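Local coordinates for protein (CD58) (Homo sapiens, PDB 1CCZ) that binds the lymphocyte adhesion receptor CD2 through its amino-terminal immunoglobulin-like domain, and so probably supports adhesion between T cells and the cells that carry it, at residues V92-M100 and C112-V120; Y102-L110 and E163-E171. All coordinates share one frame; numbering follows the deposited sequence.

Contact 1 (V92-M100 and C112-V120)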
loop_
_atom_site.group_PDB
_atom_site.type_symbol
_atom_site.label_atom_id
_atom_site.label_comp_id
_atom_site.label_asym_id
_atom_site.label_seq_id
_atom_site.Cartn_x
_atom_site.Cartn_y
_atom_site.Cartn_z
ATOM N N VAL A 92 0.527 -2.364 -5.151
ATOM C CA VAL A 92 1.083 -3.389 -4.265
ATOM C C VAL A 92 2.339 -2.816 -3.606
ATOM O O VAL A 92 3.348 -2.541 -4.267
ATOM C CB VAL A 92 1.443 -4.659 -5.041
ATOM C CG1 VAL A 92 2.089 -5.663 -4.108
ATOM C CG2 VAL A 92 0.177 -5.242 -5.694
ATOM N N LEU A 93 2.265 -2.641 -2.293
ATOM C CA LEU A 93 3.359 -2.042 -1.564
ATOM C C LEU A 93 4.063 -2.971 -0.615
ATOM O O LEU A 93 3.478 -3.880 -0.025
ATOM C CB LEU A 93 2.849 -0.833 -0.769
ATOM C CG LEU A 93 2.374 0.387 -1.559
ATOM C CD1 LEU A 93 0.935 0.209 -1.924
ATOM C CD2 LEU A 93 2.516 1.622 -0.725
ATOM N N GLU A 94 5.347 -2.728 -0.469
ATOM C CA GLU A 94 6.136 -3.477 0.471
ATOM C C GLU A 94 6.061 -2.627 1.778
ATOM O O GLU A 94 6.037 -1.390 1.736
ATOM C CB GLU A 94 7.528 -3.612 -0.128
ATOM C CG GLU A 94 8.684 -3.497 0.796
ATOM C CD GLU A 94 9.977 -3.449 0.003
ATOM O OE1 GLU A 94 9.953 -3.971 -1.142
ATOM O OE2 GLU A 94 10.991 -2.893 0.499
ATOM N N MET A 95 5.938 -3.281 2.922
ATOM C CA MET A 95 5.852 -2.569 4.191
ATOM C C MET A 95 7.184 -1.934 4.563
ATOM O O MET A 95 8.244 -2.433 4.170
ATOM C CB MET A 95 5.427 -3.532 5.287
ATOM C CG MET A 95 3.936 -3.803 5.282
ATOM S SD MET A 95 3.504 -5.036 6.501
ATOM C CE MET A 95 4.838 -6.264 6.187
ATOM N N VAL A 96 7.136 -0.826 5.314
ATOM C CA VAL A 96 8.358 -0.127 5.738
ATOM C C VAL A 96 9.033 -0.910 6.853
ATOM O O VAL A 96 8.371 -1.680 7.570
ATOM C CB VAL A 96 8.056 1.313 6.288
ATOM C CG1 VAL A 96 7.414 2.167 5.231
ATOM C CG2 VAL A 96 7.149 1.241 7.513
ATOM N N SER A 97 10.354 -0.758 6.985
ATOM C CA SER A 97 11.048 -1.398 8.091
ATOM C C SER A 97 11.123 -0.307 9.182
ATOM O O SER A 97 10.556 0.787 9.018
ATOM C CB SER A 97 12.446 -1.871 7.688
ATOM O OG SER A 97 13.164 -0.885 6.987
ATOM N N LYS A 98 11.796 -0.590 10.286
ATOM C CA LYS A 98 11.897 0.394 11.345
ATOM C C LYS A 98 12.978 1.422 10.992
ATOM O O LYS A 98 14.092 1.051 10.608
ATOM C CB LYS A 98 12.219 -0.304 12.665
ATOM C CG LYS A 98 12.296 0.631 13.864
ATOM C CD LYS A 98 13.266 0.087 14.908
ATOM C CE LYS A 98 12.968 0.649 16.295
ATOM N NZ LYS A 98 11.541 1.097 16.474
ATOM N N PRO A 99 12.661 2.734 11.103
ATOM C CA PRO A 99 13.661 3.752 10.774
ATOM C C PRO A 99 14.875 3.743 11.706
ATOM O O PRO A 99 14.793 3.292 12.862
ATOM C CB PRO A 99 12.901 5.083 10.875
ATOM C CG PRO A 99 11.481 4.740 11.082
ATOM C CD PRO A 99 11.374 3.326 11.527
ATOM N N MET A 100 15.995 4.229 11.183
ATOM C CA MET A 100 17.239 4.351 11.937
ATOM C C MET A 100 17.531 5.851 12.052
ATOM O O MET A 100 17.406 6.598 11.075
ATOM C CB MET A 100 18.412 3.699 11.203
ATOM C CG MET A 100 18.647 2.248 11.559
ATOM S SD MET A 100 20.219 1.611 10.893
ATOM C CE MET A 100 21.262 3.195 10.815
ATOM N N CYS A 112 17.620 10.605 9.436
ATOM C CA CYS A 112 16.722 9.486 9.648
ATOM C C CYS A 112 16.678 8.730 8.316
ATOM O O CYS A 112 16.713 9.349 7.256
ATOM C CB CYS A 112 15.318 9.962 10.012
ATOM S SG CYS A 112 14.193 8.536 10.115
ATOM N N GLU A 113 16.627 7.406 8.358
ATOM C CA GLU A 113 16.556 6.632 7.130
ATOM C C GLU A 113 15.776 5.359 7.375
ATOM O O GLU A 113 15.553 4.965 8.519
ATOM C CB GLU A 113 17.953 6.312 6.637
ATOM C CG GLU A 113 18.705 5.356 7.527
ATOM C CD GLU A 113 19.841 4.676 6.788
ATOM O OE1 GLU A 113 20.670 5.387 6.193
ATOM O OE2 GLU A 113 19.900 3.427 6.798
ATOM N N VAL A 114 15.332 4.715 6.304
ATOM C CA VAL A 114 14.569 3.486 6.449
ATOM C C VAL A 114 14.944 2.676 5.227
ATOM O O VAL A 114 15.067 3.227 4.136
ATOM C CB VAL A 114 13.024 3.769 6.550
ATOM C CG1 VAL A 114 12.481 4.355 5.250
ATOM C CG2 VAL A 114 12.279 2.487 6.930
ATOM N N LEU A 115 15.170 1.379 5.425
ATOM C CA LEU A 115 15.592 0.493 4.336
ATOM C C LEU A 115 14.485 -0.006 3.418
ATOM O O LEU A 115 14.554 0.150 2.206
ATOM C CB LEU A 115 16.338 -0.725 4.899
ATOM C CG LEU A 115 16.982 -1.676 3.884
ATOM C CD1 LEU A 115 17.978 -0.914 3.029
ATOM C CD2 LEU A 115 17.665 -2.822 4.629
ATOM N N GLU A 116 13.470 -0.618 4.004
ATOM C CA GLU A 116 12.389 -1.192 3.232
ATOM C C GLU A 116 11.150 -0.310 3.149
ATOM O O GLU A 116 10.934 0.575 3.982
ATOM C CB GLU A 116 11.998 -2.549 3.833
ATOM C CG GLU A 116 13.120 -3.549 3.935
ATOM C CD GLU A 116 12.662 -4.841 4.543
ATOM O OE1 GLU A 116 11.759 -5.474 3.959
ATOM O OE2 GLU A 116 13.194 -5.230 5.601
ATOM N N GLY A 117 10.329 -0.579 2.134
ATOM C CA GLY A 117 9.100 0.158 1.937
ATOM C C GLY A 117 8.959 0.739 0.547
ATOM O O GLY A 117 9.947 1.172 -0.061
ATOM N N THR A 118 7.723 0.736 0.046
ATOM C CA THR A 118 7.408 1.295 -1.260
ATOM C C THR A 118 6.764 2.680 -1.040
ATOM O O THR A 118 5.917 2.829 -0.161
ATOM C CB THR A 118 6.389 0.399 -2.030
ATOM O OG1 THR A 118 6.830 -0.957 -2.042
ATOM C CG2 THR A 118 6.272 0.852 -3.451
ATOM N N ASP A 119 7.152 3.675 -1.837
ATOM C CA ASP A 119 6.587 5.035 -1.727
ATOM C C ASP A 119 6.507 5.483 -0.278
ATOM O O ASP A 119 5.449 5.833 0.253
ATOM C CB ASP A 119 5.185 5.114 -2.346
ATOM C CG ASP A 119 4.917 6.460 -3.010
ATOM O OD1 ASP A 119 5.883 7.213 -3.287
ATOM O OD2 ASP A 119 3.734 6.759 -3.254
ATOM N N VAL A 120 7.664 5.472 0.348
ATOM C CA VAL A 120 7.792 5.825 1.732
ATOM C C VAL A 120 7.968 7.328 1.938
ATOM O O VAL A 120 8.548 8.034 1.116
ATOM C CB VAL A 120 9.016 5.077 2.326
ATOM C CG1 VAL A 120 9.258 5.479 3.777
ATOM C CG2 VAL A 120 8.793 3.588 2.214
HETATM O O HOH W 1 8.878 -5.129 4.718
#
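Glu94 and Thr118 are bonded to each other twice at the point where the chain leaves strand 86-93 of the first domain. Glu94 N meets Thr118 OG1 at 2.8 Å in a nearly straight bond (169°), and Thr118 N returns a longer one to Glu94 O. Two further side-chain oxygens receive backbone N-H groups. Glu94 OE2 takes Gly117 N at 2.9 Å, on its anti side and 33° out of the carboxylate plane. Ser97 OG, set between its own N and carbonyl carbon (chi1 47°), accepts from Glu116 N at 3.0 Å, while the return bond from Ser97 N to Glu116 O is weak. Purely backbone pairing appears with Met100 and Glu113, an antiparallel hydrogen-bonded pair.

Charge and water enter near the middle. Glu94 OE2 lies 4.4 Å from Glu116 OE1, a proximity that may raise the proton affinity of one carboxylate, and a water donates to both Glu116 OE1 and Met95 O.

Apolar packing lines the inner side: Val96 CG1 rests 3.6 Å from Val120 CG2, and Pro99 CB lies 3.8 Å from Cys112 SG, which is disulfide-bonded to Cys152. Lacking a side chain, Gly117 brings its CA within 3.9 Å of Val96 CA and into a CA-H...O contact with Glu94 O.

Backbone and side-chain oxygens together join the end of strand 86-93 to the second domain, bonded at Glu94, Ser97 and Met100.

Contact 2 (Y102-L110 and E163-E171). With NAG (2-acetamido-2-deoxy-beta-D-glucopyranose), chain D.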
loop_
_atom_site.group_PDB
_atom_site.type_symbol
_atom_site.label_atom_id
_atom_site.label_comp_id
_atom_site.label_asym_id
_atom_site.label_seq_id
_atom_site.Cartn_x
_atom_site.Cartn_y
_atom_site.Cartn_z
ATOM N N TYR A 102 20.477 8.688 13.255
ATOM C CA TYR A 102 21.866 8.913 13.643
ATOM C C TYR A 102 22.181 10.403 13.471
ATOM O O TYR A 102 21.375 11.146 12.907
ATOM C CB TYR A 102 22.812 8.017 12.853
ATOM C CG TYR A 102 22.751 8.188 11.379
ATOM C CD1 TYR A 102 21.855 7.448 10.604
ATOM C CD2 TYR A 102 23.641 9.038 10.738
ATOM C CE1 TYR A 102 21.862 7.554 9.203
ATOM C CE2 TYR A 102 23.662 9.157 9.357
ATOM C CZ TYR A 102 22.778 8.412 8.590
ATOM O OH TYR A 102 22.853 8.520 7.215
ATOM N N TRP A 103 23.321 10.862 13.971
ATOM C CA TRP A 103 23.624 12.284 13.873
ATOM C C TRP A 103 25.091 12.604 13.833
ATOM O O TRP A 103 25.937 11.748 14.097
ATOM C CB TRP A 103 23.023 13.012 15.071
ATOM C CG TRP A 103 23.545 12.474 16.380
ATOM C CD1 TRP A 103 24.715 12.812 17.000
ATOM C CD2 TRP A 103 22.937 11.466 17.200
ATOM N NE1 TRP A 103 24.878 12.076 18.154
ATOM C CE2 TRP A 103 23.802 11.241 18.301
ATOM C CE3 TRP A 103 21.747 10.731 17.111
ATOM C CZ2 TRP A 103 23.513 10.307 19.308
ATOM C CZ3 TRP A 103 21.459 9.798 18.116
ATOM C CH2 TRP A 103 22.342 9.598 19.197
ATOM N N GLU A 104 25.375 13.864 13.518
ATOM C CA GLU A 104 26.735 14.400 13.463
ATOM C C GLU A 104 26.721 15.611 14.409
ATOM O O GLU A 104 26.068 16.611 14.127
ATOM C CB GLU A 104 27.055 14.839 12.040
ATOM C CG GLU A 104 28.356 15.560 11.920
ATOM C CD GLU A 104 29.479 14.790 12.570
ATOM O OE1 GLU A 104 29.700 13.622 12.178
ATOM O OE2 GLU A 104 30.133 15.348 13.480
ATOM N N CYS A 105 27.414 15.515 15.536
ATOM C CA CYS A 105 27.399 16.598 16.516
ATOM C C CYS A 105 27.995 17.901 16.029
ATOM O O CYS A 105 27.447 18.976 16.299
ATOM C CB CYS A 105 28.132 16.183 17.793
ATOM S SG CYS A 105 27.274 14.925 18.799
ATOM N N SER A 106 29.114 17.795 15.316
ATOM C CA SER A 106 29.835 18.964 14.807
ATOM C C SER A 106 28.970 19.959 14.028
ATOM O O SER A 106 29.023 21.162 14.294
ATOM C CB SER A 106 31.029 18.506 13.966
ATOM O OG SER A 106 30.600 18.055 12.700
ATOM N N ASN A 107 28.161 19.472 13.089
ATOM C CA ASN A 107 27.284 20.352 12.316
ATOM C C ASN A 107 25.818 20.206 12.752
ATOM O O ASN A 107 24.905 20.536 11.997
ATOM C CB ASN A 107 27.410 20.030 10.836
ATOM C CG ASN A 107 27.241 18.568 10.567
ATOM O OD1 ASN A 107 26.303 17.960 11.059
ATOM N ND2 ASN A 107 28.147 17.984 9.796
ATOM N N ALA A 108 25.596 19.705 13.966
ATOM C CA ALA A 108 24.250 19.530 14.497
ATOM C C ALA A 108 23.246 19.035 13.462
ATOM O O ALA A 108 22.137 19.562 13.349
ATOM C CB ALA A 108 23.757 20.826 15.109
ATOM N N THR A 109 23.633 18.004 12.722
ATOM C CA THR A 109 22.759 17.421 11.715
ATOM C C THR A 109 22.301 16.030 12.122
ATOM O O THR A 109 23.117 15.156 12.396
ATOM C CB THR A 109 23.462 17.285 10.372
ATOM O OG1 THR A 109 23.904 18.574 9.943
ATOM C CG2 THR A 109 22.507 16.689 9.335
ATOM N N LEU A 110 20.992 15.841 12.135
ATOM C CA LEU A 110 20.357 14.582 12.484
ATOM C C LEU A 110 19.836 13.957 11.188
ATOM O O LEU A 110 19.253 14.651 10.362
ATOM C CB LEU A 110 19.199 14.888 13.434
ATOM C CG LEU A 110 18.016 14.001 13.835
ATOM C CD1 LEU A 110 17.523 13.151 12.696
ATOM C CD2 LEU A 110 18.439 13.176 15.016
ATOM N N GLU A 163 10.941 5.308 15.224
ATOM C CA GLU A 163 12.059 5.124 16.113
ATOM C C GLU A 163 12.153 6.437 16.861
ATOM O O GLU A 163 11.826 7.487 16.321
ATOM C CB GLU A 163 13.343 4.882 15.319
ATOM C CG GLU A 163 14.597 4.755 16.177
ATOM C CD GLU A 163 14.477 3.629 17.190
ATOM O OE1 GLU A 163 13.769 3.789 18.217
ATOM O OE2 GLU A 163 15.090 2.569 16.956
ATOM N N MET A 164 12.563 6.377 18.114
ATOM C CA MET A 164 12.714 7.585 18.893
ATOM C C MET A 164 14.120 7.551 19.491
ATOM O O MET A 164 14.550 6.519 19.993
ATOM C CB MET A 164 11.655 7.622 19.983
ATOM C CG MET A 164 11.665 8.917 20.737
ATOM S SD MET A 164 10.206 9.114 21.728
ATOM C CE MET A 164 9.128 10.080 20.597
ATOM N N GLU A 165 14.852 8.659 19.412
ATOM C CA GLU A 165 16.206 8.690 19.959
ATOM C C GLU A 165 16.550 10.021 20.603
ATOM O O GLU A 165 16.106 11.067 20.145
ATOM C CB GLU A 165 17.245 8.413 18.869
ATOM C CG GLU A 165 17.146 7.046 18.195
ATOM C CD GLU A 165 17.368 5.877 19.142
ATOM O OE1 GLU A 165 17.927 6.060 20.250
ATOM O OE2 GLU A 165 16.971 4.757 18.772
ATOM N N VAL A 166 17.342 9.973 21.671
ATOM C CA VAL A 166 17.811 11.184 22.344
ATOM C C VAL A 166 19.204 11.448 21.746
ATOM O O VAL A 166 20.045 10.541 21.700
ATOM C CB VAL A 166 17.948 10.979 23.902
ATOM C CG1 VAL A 166 18.520 12.235 24.559
ATOM C CG2 VAL A 166 16.625 10.666 24.506
ATOM N N VAL A 167 19.442 12.664 21.255
ATOM C CA VAL A 167 20.756 13.015 20.694
ATOM C C VAL A 167 21.751 13.275 21.836
ATOM O O VAL A 167 21.466 14.043 22.760
ATOM C CB VAL A 167 20.671 14.275 19.785
ATOM C CG1 VAL A 167 22.052 14.701 19.352
ATOM C CG2 VAL A 167 19.802 13.977 18.577
ATOM N N ASN A 168 22.912 12.633 21.768
ATOM C CA ASN A 168 23.947 12.761 22.801
ATOM C C ASN A 168 25.149 13.534 22.255
ATOM O O ASN A 168 26.039 12.950 21.627
ATOM C CB ASN A 168 24.368 11.345 23.265
ATOM C CG ASN A 168 25.621 11.336 24.133
ATOM O OD1 ASN A 168 25.776 12.166 25.027
ATOM N ND2 ASN A 168 26.512 10.383 23.877
ATOM N N CYS A 169 25.161 14.844 22.501
ATOM C CA CYS A 169 26.234 15.727 22.038
ATOM C C CYS A 169 26.733 16.651 23.159
ATOM O O CYS A 169 25.958 17.082 24.035
ATOM C CB CYS A 169 25.748 16.600 20.874
ATOM S SG CYS A 169 25.478 15.744 19.287
ATOM N N PRO A 170 28.034 16.996 23.124
ATOM C CA PRO A 170 28.601 17.874 24.154
ATOM C C PRO A 170 27.900 19.221 24.080
ATOM O O PRO A 170 27.566 19.676 22.982
ATOM C CB PRO A 170 30.072 17.987 23.774
ATOM C CG PRO A 170 30.316 16.928 22.769
ATOM C CD PRO A 170 29.028 16.614 22.108
ATOM N N GLU A 171 27.643 19.848 25.226
ATOM C CA GLU A 171 26.989 21.155 25.224
ATOM C C GLU A 171 28.022 22.192 24.828
ATOM O O GLU A 171 29.229 21.917 25.025
ATOM C CB GLU A 171 26.437 21.507 26.601
ATOM C CG GLU A 171 25.035 20.998 26.852
ATOM C CD GLU A 171 24.466 21.502 28.161
ATOM O OE1 GLU A 171 25.018 22.498 28.703
ATOM O OE2 GLU A 171 23.475 20.904 28.646
ATOM O OXT GLU A 171 27.610 23.258 24.320
HETATM C C1 NAG D . 27.803 17.644 8.435
HETATM C C2 NAG D . 27.650 16.125 8.265
HETATM C C3 NAG D . 27.343 15.825 6.802
HETATM C C4 NAG D . 26.113 16.626 6.337
HETATM C C5 NAG D . 26.250 18.116 6.680
HETATM C C6 NAG D . 24.958 18.865 6.430
HETATM C C7 NAG D . 30.067 15.706 8.486
HETATM C C8 NAG D . 31.160 14.781 9.014
HETATM N N2 NAG D . 28.801 15.343 8.718
HETATM O O3 NAG D . 27.091 14.434 6.654
HETATM O O4 NAG D . 25.947 16.486 4.932
HETATM O O5 NAG D . 26.573 18.288 8.075
HETATM O O6 NAG D . 24.968 20.128 7.074
HETATM O O7 NAG D . 30.385 16.737 7.890
#
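Val167 sets its CG1 methyl squarely over the five-membered ring of Trp103, 3.8 Å from the ring centroid and only 2° off the normal, a CH-pi contact. The indole is brought there by a chi1 of 58°, with CG lodged between the backbone N and the carbonyl carbon. The other methyl of Val167, CG2, turns to Leu110 CD2 at 3.9 Å. Cys169 SG approaches the indole obliquely, 3.8 Å from Trp103 CD1, in a sulfur-aromatic contact, while Val166 O lies 3.5 Å from Trp103 CH2, also obliquely.

Cys169 SG is bonded to Cys105 SG (chi3 -91°). In this C2-set immunoglobulin domain the disulfide is additional to Cys112-Cys152, as in the membrane-proximal domains of CD2 relatives, and it ties the carboxy-terminal tail to the hairpin between strands 100-104 and 109-113. The hairpin is closed by a type I turn from Cys105 to Ala108, combined with a G1 bulge in which Ala108 and Thr109 both face Glu104. Ser106 N (3.2 Å) and Ser106 OG (2.9 Å) both donate hydrogen bonds to Glu104 OE2 from opposite faces of its plane, gripping it twice. Asn107 ND2 carries the N-acetylglucosamine, whose N2 lies 3.2 Å from Glu104 CG.

Overall arrangement
Contacts 1 and 2 have centres about 22 Å apart and share strand 109-113, with strand 100-104 as its neighbour in the same sheet. Contact 1 lies at the junction of the two domains, about 11 Å from the centre of the chain; contact 2 lies at the far end of the second domain, about 32 Å from that centre. They meet where Pro99 O packs 3.3 Å from Glu163 CB and where Lys98 NZ, hydrogen-bonded to Ser162 O, forms a long, weak ion pair with Glu163 OE2. A glycan is attached within contact 2, whereas the side chain of Met95 in contact 1 is about 10 Å from a different N-acetylglucosamine.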